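Local atomic coordinates of cupin 2 conserved barrel domain protein (Desulfovibrio desulfuricans subsp. desulfuricans str. G20, PDB entry 2Q30), a protein that is of unknown function but adopts the double-stranded beta-helix fold of the RmlC-like cupins and is found as a two-subunit assembly. Residues H9-A14 against D99-V104; E25-H28 against K34-S37; G55-V60 against T90-R95; G66-D71 against I76-G81. All coordinates share one frame; numbering follows the deposited sequence. Where two conformers were deposited one is given.

Interaction 1 of 4, residues H9-A14 against D99-V104; sequences HNLLEA and DMKVLV
Where the type I turn N10-E13 follows the N-terminal strand 7-10, L11 and L12 settle against K101 and L103 of strand 100-107, a central strand of the five-stranded sheet of the cupin barrel. The turn is closed by E13 N to N10 O at 3.2 Å, and a side-chain bond spans the same two residues: N10 ND2 reaches E13 OE2 over 2.9 Å, meeting the oxygen from above the carboxylate plane. Across the contact one polar link forms. K101 stands fully extended, CG anti to its own N (chi1 -169°), and this carries NZ to within 2.7 Å of L11 O; the ammonium lies in the carbonyl plane, on a lone pair, with a C=O...N angle of 141°. A bound ethanediol, probably from the crystallisation liquor, lies beside K101. L12 CD2 touches the lysine chain at K101 CD, 4.2 Å away. The side chains of L11 and L103 cross at about a right angle, L11 CD1 sitting 3.7 Å from L103 CD1 and nearly as close to CD2. V27 of strand 23-29 touches L11 and L103. H9 and N10 pair antiparallel with a strand of the second subunit, extending the sheet across the dimer interface. A buried lysine thus gives a hydrogen bond to a main-chain carbonyl while its aliphatic length joins the leucine packing; the charge probably polarises that carbonyl.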
loop_
_atom_site.group_PDB
_atom_site.type_symbol
_atom_site.label_atom_id
_atom_site.label_comp_id
_atom_site.label_asym_id
_atom_site.label_seq_id
_atom_site.Cartn_x
_atom_site.Cartn_y
_atom_site.Cartn_z
ATOM N N HIS A 9 -0.096 10.396 -5.252
ATOM C CA HIS A 9 -1.494 10.276 -5.644
ATOM C C HIS A 9 -2.325 10.262 -4.391
ATOM O O HIS A 9 -2.135 9.405 -3.542
ATOM C CB HIS A 9 -1.751 9.002 -6.445
ATOM C CG HIS A 9 -0.741 8.744 -7.520
ATOM N ND1 HIS A 9 -0.983 9.024 -8.848
ATOM C CD2 HIS A 9 0.509 8.221 -7.465
ATOM C CE1 HIS A 9 0.080 8.701 -9.563
ATOM N NE2 HIS A 9 1.000 8.215 -8.749
ATOM N N ASN A 10 -3.254 11.207 -4.265
ATOM C CA ASN A 10 -4.100 11.288 -3.092
ATOM C C ASN A 10 -5.285 10.429 -3.443
ATOM O O ASN A 10 -6.277 10.916 -3.938
ATOM C CB ASN A 10 -4.455 12.732 -2.786
ATOM C CG ASN A 10 -3.260 13.522 -2.341
ATOM O OD1 ASN A 10 -2.247 12.958 -1.930
ATOM N ND2 ASN A 10 -3.364 14.826 -2.422
ATOM N N LEU A 11 -5.150 9.141 -3.164
ATOM C CA LEU A 11 -6.148 8.156 -3.590
ATOM C C LEU A 11 -7.499 8.250 -2.922
ATOM O O LEU A 11 -8.440 7.690 -3.443
ATOM C CB LEU A 11 -5.606 6.746 -3.450
ATOM C CG LEU A 11 -4.335 6.394 -4.232
ATOM C CD1 LEU A 11 -3.900 4.989 -3.865
ATOM C CD2 LEU A 11 -4.581 6.502 -5.740
ATOM N N LEU A 12 -7.604 8.920 -1.775
ATOM C CA LEU A 12 -8.915 9.130 -1.113
ATOM C C LEU A 12 -9.511 10.536 -1.262
ATOM O O LEU A 12 -10.573 10.847 -0.685
ATOM C CB LEU A 12 -8.814 8.746 0.361
ATOM C CG LEU A 12 -8.449 7.279 0.590
ATOM C CD1 LEU A 12 -8.294 7.059 2.086
ATOM C CD2 LEU A 12 -9.518 6.324 0.012
ATOM N N GLU A 13 -8.838 11.382 -2.038
ATOM C CA GLU A 13 -9.252 12.747 -2.246
ATOM C C GLU A 13 -10.542 12.811 -3.053
ATOM O O GLU A 13 -11.378 13.675 -2.801
ATOM C CB GLU A 13 -8.104 13.522 -2.895
ATOM C CG GLU A 13 -8.318 15.000 -3.076
ATOM C CD GLU A 13 -7.039 15.671 -3.570
ATOM O OE1 GLU A 13 -6.959 15.974 -4.772
ATOM O OE2 GLU A 13 -6.101 15.832 -2.765
ATOM N N ALA A 14 -10.701 11.913 -4.016
ATOM C CA ALA A 14 -11.924 11.822 -4.829
ATOM C C ALA A 14 -11.970 10.412 -5.393
ATOM O O ALA A 14 -11.132 10.069 -6.236
ATOM C CB ALA A 14 -11.914 12.871 -5.961
ATOM N N ASP A 99 -18.557 0.434 1.464
ATOM C CA ASP A 99 -17.882 1.086 0.305
ATOM C C ASP A 99 -16.386 1.013 0.653
ATOM O O ASP A 99 -15.999 1.281 1.789
ATOM C CB ASP A 99 -18.298 2.527 0.106
ATOM C CG ASP A 99 -19.743 2.682 -0.332
ATOM O OD1 ASP A 99 -20.420 1.698 -0.665
ATOM O OD2 ASP A 99 -20.167 3.838 -0.395
HETATM N N MSE A 100 -15.570 0.628 -0.318
HETATM C CA MSE A 100 -14.193 0.279 -0.037
HETATM C C MSE A 100 -13.264 0.601 -1.175
HETATM O O MSE A 100 -13.640 0.492 -2.347
HETATM C CB MSE A 100 -14.161 -1.225 0.192
HETATM C CG MSE A 100 -12.905 -1.794 0.789
HETATM SE SE MSE A 100 -12.934 -3.715 0.554
HETATM C CE MSE A 100 -12.173 -3.823 -1.127
ATOM N N LYS A 101 -12.047 1.003 -0.824
ATOM C CA LYS A 101 -10.998 1.186 -1.810
ATOM C C LYS A 101 -9.749 0.455 -1.340
ATOM O O LYS A 101 -9.370 0.518 -0.149
ATOM C CB LYS A 101 -10.736 2.648 -2.131
ATOM C CG LYS A 101 -9.846 2.858 -3.330
ATOM C CD LYS A 101 -9.763 4.321 -3.728
ATOM C CE LYS A 101 -8.907 4.563 -4.982
ATOM N NZ LYS A 101 -9.022 6.004 -5.432
ATOM N N VAL A 102 -9.126 -0.247 -2.286
ATOM C CA VAL A 102 -7.874 -0.959 -2.049
ATOM C C VAL A 102 -6.833 -0.582 -3.088
ATOM O O VAL A 102 -7.180 -0.140 -4.168
ATOM C CB VAL A 102 -8.060 -2.511 -2.023
ATOM C CG1 VAL A 102 -9.064 -2.891 -0.938
ATOM C CG2 VAL A 102 -8.459 -3.057 -3.392
ATOM N N LEU A 103 -5.565 -0.763 -2.721
ATOM C CA LEU A 103 -4.429 -0.519 -3.598
ATOM C C LEU A 103 -3.688 -1.821 -3.747
ATOM O O LEU A 103 -3.355 -2.456 -2.762
ATOM C CB LEU A 103 -3.496 0.525 -2.995
ATOM C CG LEU A 103 -2.398 1.028 -3.948
ATOM C CD1 LEU A 103 -2.987 1.685 -5.210
ATOM C CD2 LEU A 103 -1.512 2.029 -3.190
ATOM N N VAL A 104 -3.414 -2.196 -4.984
ATOM C CA VAL A 104 -2.715 -3.419 -5.286
ATOM C C VAL A 104 -1.390 -3.061 -5.911
ATOM O O VAL A 104 -1.378 -2.290 -6.836
ATOM C CB VAL A 104 -3.543 -4.294 -6.261
ATOM C CG1 VAL A 104 -2.782 -5.625 -6.593
ATOM C CG2 VAL A 104 -4.910 -4.563 -5.668
#

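Interaction 2 of 4, residues E25-H28 against K34-S37; sequences ELVH and KIVS
Five main-chain hydrogen bonds join E25-H28 to K34-S37. E25 and S37 form the hydrogen-bonded pair at one end, with E25 N to S37 O and S37 N to E25 O both 2.9 Å long. At the other end I35 N gives to H28 O at 2.7 Å, almost straight at 173°. Between them I35 O takes two donors, V27 N at 2.8 Å and H28 N at 3.0 Å. Water 1 adds a side-chain bridge: it donates to E25 OE2 and accepts from S37 OG, 2.7 Å to each, so the serine hydroxyl is tied to the glutamate through solvent.

The doubled grip on I35 O marks a classic beta bulge, V27 and H28 together facing I35, in the hairpin of strands 23-29 and 34-40; strand 23-29 is the outermost of the five-stranded sheet within this chain. One extra residue on the first strand shifts the register, and V27 turns its side chain over I35, where V27 CB lies 3.9 Å from I35 CG2.

Packing then divides between the two faces. On the face that carries L26 and V36, the leucine CG is anti to its N (chi1 -176°), which brings L26 CD1 to 3.9 Å from K34 CE; K34 CG passes the same methyl. On the face of E25, H28, I35 and S37, I35 CD1 approaches the H28 ring obliquely and rests against H28 CB. V85 of the second subunit packs on H28, and N58 of that subunit on I35.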
loop_
_atom_site.group_PDB
_atom_site.type_symbol
_atom_site.label_atom_id
_atom_site.label_comp_id
_atom_site.label_asym_id
_atom_site.label_seq_id
_atom_site.Cartn_x
_atom_site.Cartn_y
_atom_site.Cartn_z
ATOM N N GLU A 25 -8.487 1.364 -11.451
ATOM C CA GLU A 25 -7.719 2.521 -11.970
ATOM C C GLU A 25 -6.230 2.263 -11.861
ATOM O O GLU A 25 -5.759 1.882 -10.812
ATOM C CB GLU A 25 -8.092 3.812 -11.226
ATOM C CG GLU A 25 -9.533 4.264 -11.441
ATOM C CD GLU A 25 -10.063 5.262 -10.391
ATOM O OE1 GLU A 25 -10.485 6.373 -10.779
ATOM O OE2 GLU A 25 -10.101 4.917 -9.187
ATOM N N LEU A 26 -5.499 2.512 -12.939
ATOM C CA LEU A 26 -4.058 2.340 -12.967
ATOM C C LEU A 26 -3.439 3.515 -12.249
ATOM O O LEU A 26 -3.734 4.653 -12.583
ATOM C CB LEU A 26 -3.532 2.314 -14.400
ATOM C CG LEU A 26 -2.030 2.045 -14.576
ATOM C CD1 LEU A 26 -1.621 0.691 -13.939
ATOM C CD2 LEU A 26 -1.725 2.068 -16.052
ATOM N N VAL A 27 -2.611 3.231 -11.251
ATOM C CA VAL A 27 -1.941 4.272 -10.475
ATOM C C VAL A 27 -0.557 4.449 -11.060
ATOM O O VAL A 27 -0.138 5.563 -11.338
ATOM C CB VAL A 27 -1.937 3.933 -8.966
ATOM C CG1 VAL A 27 -1.112 4.939 -8.125
ATOM C CG2 VAL A 27 -3.403 3.841 -8.463
ATOM N N HIS A 28 0.148 3.346 -11.243
ATOM C CA HIS A 28 1.512 3.380 -11.750
ATOM C C HIS A 28 1.860 2.058 -12.432
ATOM O O HIS A 28 1.355 0.983 -12.048
ATOM C CB HIS A 28 2.450 3.636 -10.564
ATOM C CG HIS A 28 3.893 3.733 -10.921
ATOM N ND1 HIS A 28 4.462 4.890 -11.409
ATOM C CD2 HIS A 28 4.889 2.826 -10.838
ATOM C CE1 HIS A 28 5.752 4.693 -11.610
ATOM N NE2 HIS A 28 6.035 3.447 -11.278
ATOM N N LYS A 34 3.540 -2.754 -10.840
ATOM C CA LYS A 34 2.279 -2.214 -11.324
ATOM C C LYS A 34 1.470 -1.953 -10.073
ATOM O O LYS A 34 1.438 -2.799 -9.175
ATOM C CB LYS A 34 1.555 -3.195 -12.247
ATOM C CG LYS A 34 0.225 -2.670 -12.789
ATOM C CD LYS A 34 -0.320 -3.646 -13.826
ATOM C CE LYS A 34 -1.576 -3.173 -14.475
ATOM N NZ LYS A 34 -2.021 -4.147 -15.529
ATOM N N ILE A 35 0.882 -0.769 -9.999
ATOM C CA ILE A 35 0.103 -0.330 -8.875
ATOM C C ILE A 35 -1.262 0.046 -9.438
ATOM O O ILE A 35 -1.352 0.926 -10.314
ATOM C CB ILE A 35 0.755 0.869 -8.159
ATOM C CG1 ILE A 35 2.204 0.572 -7.786
ATOM C CG2 ILE A 35 -0.040 1.224 -6.906
ATOM C CD1 ILE A 35 2.953 1.761 -7.077
ATOM N N VAL A 36 -2.308 -0.613 -8.936
ATOM C CA VAL A 36 -3.682 -0.366 -9.364
ATOM C C VAL A 36 -4.629 -0.345 -8.174
ATOM O O VAL A 36 -4.434 -1.081 -7.190
ATOM C CB VAL A 36 -4.153 -1.446 -10.380
ATOM C CG1 VAL A 36 -3.482 -1.230 -11.712
ATOM C CG2 VAL A 36 -3.890 -2.862 -9.844
ATOM N N SER A 37 -5.643 0.505 -8.263
ATOM C CA SER A 37 -6.636 0.631 -7.226
ATOM C C SER A 37 -7.924 -0.001 -7.714
ATOM O O SER A 37 -8.160 -0.095 -8.927
ATOM C CB SER A 37 -6.874 2.078 -6.819
ATOM O OG SER A 37 -7.451 2.835 -7.845
HETATM O O HOH W 1 -10.126 2.459 -8.166
#

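Interaction 3 of 4, residues G55-V60 against T90-R95; sequences GELNIV and TPHGVR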
loop_
_atom_site.group_PDB
_atom_site.type_symbol
_atom_site.label_atom_id
_atom_site.label_comp_id
_atom_site.label_asym_id
_atom_site.label_seq_id
_atom_site.Cartn_x
_atom_site.Cartn_y
_atom_site.Cartn_z
ATOM N N GLY A 55 6.135 -13.919 -9.082
ATOM C CA GLY A 55 5.957 -12.623 -8.452
ATOM C C GLY A 55 4.883 -12.677 -7.416
ATOM O O GLY A 55 4.180 -13.690 -7.282
ATOM N N GLU A 56 4.745 -11.560 -6.704
ATOM C CA GLU A 56 3.760 -11.410 -5.645
ATOM C C GLU A 56 2.934 -10.147 -5.761
ATOM O O GLU A 56 3.270 -9.255 -6.510
ATOM C CB GLU A 56 4.503 -11.397 -4.313
ATOM C CG GLU A 56 4.991 -12.759 -3.880
ATOM C CD GLU A 56 6.007 -12.645 -2.783
ATOM O OE1 GLU A 56 7.147 -12.274 -3.101
ATOM O OE2 GLU A 56 5.688 -12.970 -1.621
ATOM N N LEU A 57 1.825 -10.097 -5.035
ATOM C CA LEU A 57 1.077 -8.853 -4.919
ATOM C C LEU A 57 0.818 -8.558 -3.465
ATOM O O LEU A 57 0.827 -9.466 -2.633
ATOM C CB LEU A 57 -0.262 -8.856 -5.665
ATOM C CG LEU A 57 -1.409 -9.742 -5.136
ATOM C CD1 LEU A 57 -2.736 -9.274 -5.677
ATOM C CD2 LEU A 57 -1.164 -11.166 -5.489
ATOM N N ASN A 58 0.576 -7.284 -3.165
ATOM C CA ASN A 58 0.060 -6.936 -1.854
ATOM C C ASN A 58 -1.203 -6.118 -2.112
ATOM O O ASN A 58 -1.253 -5.355 -3.089
ATOM C CB ASN A 58 1.106 -6.310 -0.919
ATOM C CG ASN A 58 1.426 -4.860 -1.228
ATOM O OD1 ASN A 58 0.631 -3.977 -0.995
ATOM N ND2 ASN A 58 2.638 -4.618 -1.646
ATOM N N ILE A 59 -2.218 -6.317 -1.290
ATOM C CA ILE A 59 -3.475 -5.589 -1.396
ATOM C C ILE A 59 -3.638 -4.845 -0.083
ATOM O O ILE A 59 -3.754 -5.487 0.954
ATOM C CB ILE A 59 -4.682 -6.500 -1.609
ATOM C CG1 ILE A 59 -4.486 -7.377 -2.846
ATOM C CG2 ILE A 59 -5.963 -5.649 -1.683
ATOM C CD1 ILE A 59 -5.658 -8.297 -3.188
ATOM N N VAL A 60 -3.685 -3.513 -0.141
ATOM C CA VAL A 60 -3.813 -2.679 1.048
ATOM C C VAL A 60 -5.200 -2.053 1.088
ATOM O O VAL A 60 -5.605 -1.429 0.127
ATOM C CB VAL A 60 -2.763 -1.550 1.029
ATOM C CG1 VAL A 60 -2.840 -0.751 2.358
ATOM C CG2 VAL A 60 -1.383 -2.160 0.832
ATOM N N THR A 90 -1.459 -17.393 -6.785
ATOM C CA THR A 90 -2.395 -17.855 -5.748
ATOM C C THR A 90 -3.743 -17.154 -5.913
ATOM O O THR A 90 -3.772 -15.922 -5.935
ATOM C CB THR A 90 -1.830 -17.593 -4.350
ATOM O OG1 THR A 90 -0.640 -18.384 -4.206
ATOM C CG2 THR A 90 -2.828 -17.971 -3.243
ATOM N N PRO A 91 -4.862 -17.926 -6.025
ATOM C CA PRO A 91 -6.178 -17.311 -6.203
ATOM C C PRO A 91 -6.468 -16.270 -5.152
ATOM O O PRO A 91 -6.362 -16.559 -3.962
ATOM C CB PRO A 91 -7.144 -18.498 -6.074
ATOM C CG PRO A 91 -6.379 -19.624 -6.518
ATOM C CD PRO A 91 -4.985 -19.398 -6.047
ATOM N N HIS A 92 -6.770 -15.056 -5.601
ATOM C CA HIS A 92 -7.080 -13.940 -4.706
ATOM C C HIS A 92 -8.211 -13.113 -5.282
ATOM O O HIS A 92 -8.334 -12.973 -6.493
ATOM C CB HIS A 92 -5.862 -13.040 -4.513
ATOM C CG HIS A 92 -5.255 -12.576 -5.801
ATOM N ND1 HIS A 92 -4.325 -13.325 -6.485
ATOM C CD2 HIS A 92 -5.468 -11.465 -6.542
ATOM C CE1 HIS A 92 -3.975 -12.682 -7.584
ATOM N NE2 HIS A 92 -4.663 -11.557 -7.646
ATOM N N GLY A 93 -8.987 -12.528 -4.385
ATOM C CA GLY A 93 -10.112 -11.694 -4.738
ATOM C C GLY A 93 -10.417 -10.824 -3.570
ATOM O O GLY A 93 -9.827 -11.000 -2.468
ATOM N N VAL A 94 -11.317 -9.870 -3.788
ATOM C CA VAL A 94 -11.686 -8.909 -2.732
ATOM C C VAL A 94 -13.187 -8.705 -2.762
ATOM O O VAL A 94 -13.726 -8.552 -3.835
ATOM C CB VAL A 94 -11.007 -7.556 -2.957
ATOM C CG1 VAL A 94 -11.455 -6.564 -1.917
ATOM C CG2 VAL A 94 -9.479 -7.698 -2.937
ATOM N N ARG A 95 -13.831 -8.716 -1.592
ATOM C CA ARG A 95 -15.259 -8.482 -1.449
ATOM C C ARG A 95 -15.434 -7.293 -0.520
ATOM O O ARG A 95 -14.837 -7.263 0.545
ATOM C CB ARG A 95 -15.911 -9.720 -0.869
ATOM C CG ARG A 95 -17.413 -9.730 -0.957
ATOM C CD ARG A 95 -17.922 -11.075 -0.484
ATOM N NE ARG A 95 -17.571 -12.098 -1.451
ATOM C CZ ARG A 95 -17.166 -13.346 -1.201
ATOM N NH1 ARG A 95 -16.951 -13.821 0.020
ATOM N NH2 ARG A 95 -16.899 -14.118 -2.228
#
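The imidazole of H92 carries L57 on one face and a main-chain carbonyl at its edge. L57 CD1 sits 3.5 Å above the ring plane and is displaced toward the rim, nearest NE2 and CD2; measured to the ring centroid, this CH-pi contact is 3.8 Å long, 25° off the normal. The second methyl, L57 CD2, leans toward H92 CE1 at 3.8 Å. At the edge, H92 ND1 donates to T90 O over 2.7 Å, in the ring plane and nearly along the C=O axis, with an N-H...O angle of 163°. H92 CG stands between its own N and carbonyl carbon (chi1 53°), a torsion that folds the ring back to T90, and the bond fixes the ring's rotation. H49, from strand 45-49, meets the imidazole edge-to-face.

Two residues further along both strands, I59 CD1 and V94 CG2 reach toward each other tip to tip, 3.9 Å apart. F68 packs on I59, widening the apolar layer. No hydrogen bond crosses between the segments. Strands 56-63 and 92-96 belong to different sheets, and these side chains meet between the two, as in the interior of the double-stranded beta-helix of cupins.

Interaction 4 of 4, residues G66-D71 against I76-G81; sequences GEFVGD and IPAPRG
Four main-chain hydrogen bonds pair strands 66-69 and 75-78, the antiparallel hairpin whose second strand is outermost, within this chain, in the four-stranded sheet of the cupin barrel. F68 and I76 exchange two of them, F68 N to I76 O at 2.7 Å and I76 N to F68 O at 2.8 Å. G66 and A78 exchange the other two, G66 N to A78 O at 3.0 Å and A78 N to G66 O at 2.8 Å; here each donor stands well above the plane of the carbonyl it meets, about 45° out of it. Between these pairs E67 faces P77, which has no N-H to give, and E67 CA makes a CA-H...O contact with I76 O at 3.3 Å.

The one aromatic contact is of the CH-pi kind: A78 CB lies over the centre of one face of the F68 ring, 3.6 Å from the centroid and only 12° off the normal. The F68 side chain has CG anti to its carbonyl carbon (chi1 -62°), which takes the ring past I76 to A78.

Apolar contacts continue along the same face, F68 CB against I76 CB at 4.1 Å. V61, A82 and L84 of the other sheet pack on the F68 side chain. S8 of the second subunit packs on both F68 and I76, and R80 forms a salt bridge with E63 of that subunit.

P77 costs this hairpin no pairing, since it falls at a non-hydrogen-bonded position, and with the A78 methyl over its centre the F68 ring lies flat against the neighbouring strand.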
loop_
_atom_site.group_PDB
_atom_site.type_symbol
_atom_site.label_atom_id
_atom_site.label_comp_id
_atom_site.label_asym_id
_atom_site.label_seq_id
_atom_site.Cartn_x
_atom_site.Cartn_y
_atom_site.Cartn_z
ATOM N N GLY A 66 -13.860 -4.974 4.218
ATOM C CA GLY A 66 -14.196 -6.049 3.324
ATOM C C GLY A 66 -13.573 -7.358 3.753
ATOM O O GLY A 66 -13.325 -7.595 4.953
ATOM N N GLU A 67 -13.367 -8.209 2.758
ATOM C CA GLU A 67 -12.769 -9.526 2.924
ATOM C C GLU A 67 -11.803 -9.805 1.798
ATOM O O GLU A 67 -12.081 -9.437 0.640
ATOM C CB GLU A 67 -13.861 -10.594 2.837
ATOM C CG GLU A 67 -14.875 -10.463 3.893
ATOM C CD GLU A 67 -15.963 -11.491 3.811
ATOM O OE1 GLU A 67 -16.536 -11.674 2.721
ATOM O OE2 GLU A 67 -16.281 -12.062 4.853
ATOM N N PHE A 68 -10.674 -10.437 2.128
ATOM C CA PHE A 68 -9.766 -10.972 1.119
ATOM C C PHE A 68 -10.310 -12.348 0.848
ATOM O O PHE A 68 -10.455 -13.146 1.773
ATOM C CB PHE A 68 -8.349 -11.098 1.631
ATOM C CG PHE A 68 -7.748 -9.806 2.011
ATOM C CD1 PHE A 68 -7.606 -8.795 1.053
ATOM C CD2 PHE A 68 -7.285 -9.589 3.296
ATOM C CE1 PHE A 68 -7.034 -7.572 1.387
ATOM C CE2 PHE A 68 -6.688 -8.382 3.627
ATOM C CZ PHE A 68 -6.577 -7.374 2.682
ATOM N N VAL A 69 -10.583 -12.649 -0.411
ATOM C CA VAL A 69 -11.186 -13.931 -0.786
ATOM C C VAL A 69 -10.117 -14.802 -1.477
ATOM O O VAL A 69 -9.207 -14.285 -2.141
ATOM C CB VAL A 69 -12.424 -13.703 -1.678
ATOM C CG1 VAL A 69 -13.201 -15.004 -1.921
ATOM C CG2 VAL A 69 -13.334 -12.684 -1.026
ATOM N N GLY A 70 -10.217 -16.118 -1.285
ATOM C CA GLY A 70 -9.276 -17.056 -1.889
ATOM C C GLY A 70 -9.952 -18.281 -2.439
ATOM O O GLY A 70 -11.155 -18.271 -2.742
ATOM N N ASP A 71 -9.140 -19.326 -2.569
ATOM C CA ASP A 71 -9.538 -20.637 -3.049
ATOM C C ASP A 71 -10.756 -21.147 -2.249
ATOM O O ASP A 71 -10.767 -21.090 -1.009
ATOM C CB ASP A 71 -8.309 -21.581 -2.921
ATOM C CG ASP A 71 -8.574 -23.012 -3.353
ATOM O OD1 ASP A 71 -9.342 -23.243 -4.312
ATOM O OD2 ASP A 71 -7.955 -23.904 -2.730
ATOM N N ILE A 76 -10.679 -13.881 4.509
ATOM C CA ILE A 76 -9.879 -13.295 5.570
ATOM C C ILE A 76 -10.461 -11.887 5.748
ATOM O O ILE A 76 -10.550 -11.149 4.757
ATOM C CB ILE A 76 -8.400 -13.164 5.198
ATOM C CG1 ILE A 76 -7.784 -14.548 4.927
ATOM C CG2 ILE A 76 -7.645 -12.434 6.310
ATOM C CD1 ILE A 76 -6.292 -14.507 4.478
ATOM N N PRO A 77 -10.869 -11.511 6.977
ATOM C CA PRO A 77 -11.387 -10.157 7.156
ATOM C C PRO A 77 -10.360 -9.123 6.725
ATOM O O PRO A 77 -9.175 -9.301 6.962
ATOM C CB PRO A 77 -11.670 -10.078 8.657
ATOM C CG PRO A 77 -11.943 -11.482 9.051
ATOM C CD PRO A 77 -10.971 -12.286 8.237
ATOM N N ALA A 78 -10.826 -8.088 6.051
ATOM C CA ALA A 78 -9.976 -7.072 5.473
ATOM C C ALA A 78 -10.447 -5.711 5.989
ATOM O O ALA A 78 -11.087 -4.946 5.268
ATOM C CB ALA A 78 -10.043 -7.164 3.950
ATOM N N PRO A 79 -10.174 -5.421 7.275
ATOM C CA PRO A 79 -10.540 -4.124 7.786
ATOM C C PRO A 79 -9.645 -3.052 7.168
ATOM O O PRO A 79 -8.639 -3.375 6.539
ATOM C CB PRO A 79 -10.286 -4.263 9.290
ATOM C CG PRO A 79 -9.168 -5.236 9.367
ATOM C CD PRO A 79 -9.534 -6.243 8.321
ATOM N N ARG A 80 -9.989 -1.790 7.387
ATOM C CA ARG A 80 -9.196 -0.684 6.856
ATOM C C ARG A 80 -7.769 -0.829 7.358
ATOM O O ARG A 80 -7.541 -1.157 8.519
ATOM C CB ARG A 80 -9.791 0.660 7.279
ATOM C CG ARG A 80 -9.082 1.878 6.677
ATOM C CD ARG A 80 -9.799 3.160 7.085
ATOM N NE ARG A 80 -9.738 3.421 8.522
ATOM C CZ ARG A 80 -8.704 3.942 9.205
ATOM N NH1 ARG A 80 -7.572 4.277 8.622
ATOM N NH2 ARG A 80 -8.817 4.109 10.521
ATOM N N GLY A 81 -6.804 -0.646 6.478
ATOM C CA GLY A 81 -5.418 -0.792 6.850
ATOM C C GLY A 81 -4.874 -2.212 6.805
ATOM O O GLY A 81 -3.698 -2.413 7.076
#

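From the N terminus, the first segment of interaction 1 meets its partner only near the end of the chain, closing an 84-residue loop in which the other three contacts nest. Interaction 2 closes early as a hairpin. Interaction 3 opens after it and encloses interaction 4, a second hairpin. Interactions 1 and 2 join within the five-stranded sheet, where V104 N lies 2.7 Å from V36 O, and interaction 1 meets interaction 3 there through L103 O and V60 N. Interaction 3 spans to the four-stranded sheet, whose strands 92-96 and 66-69 link it to interaction 4. All four also touch the second subunit.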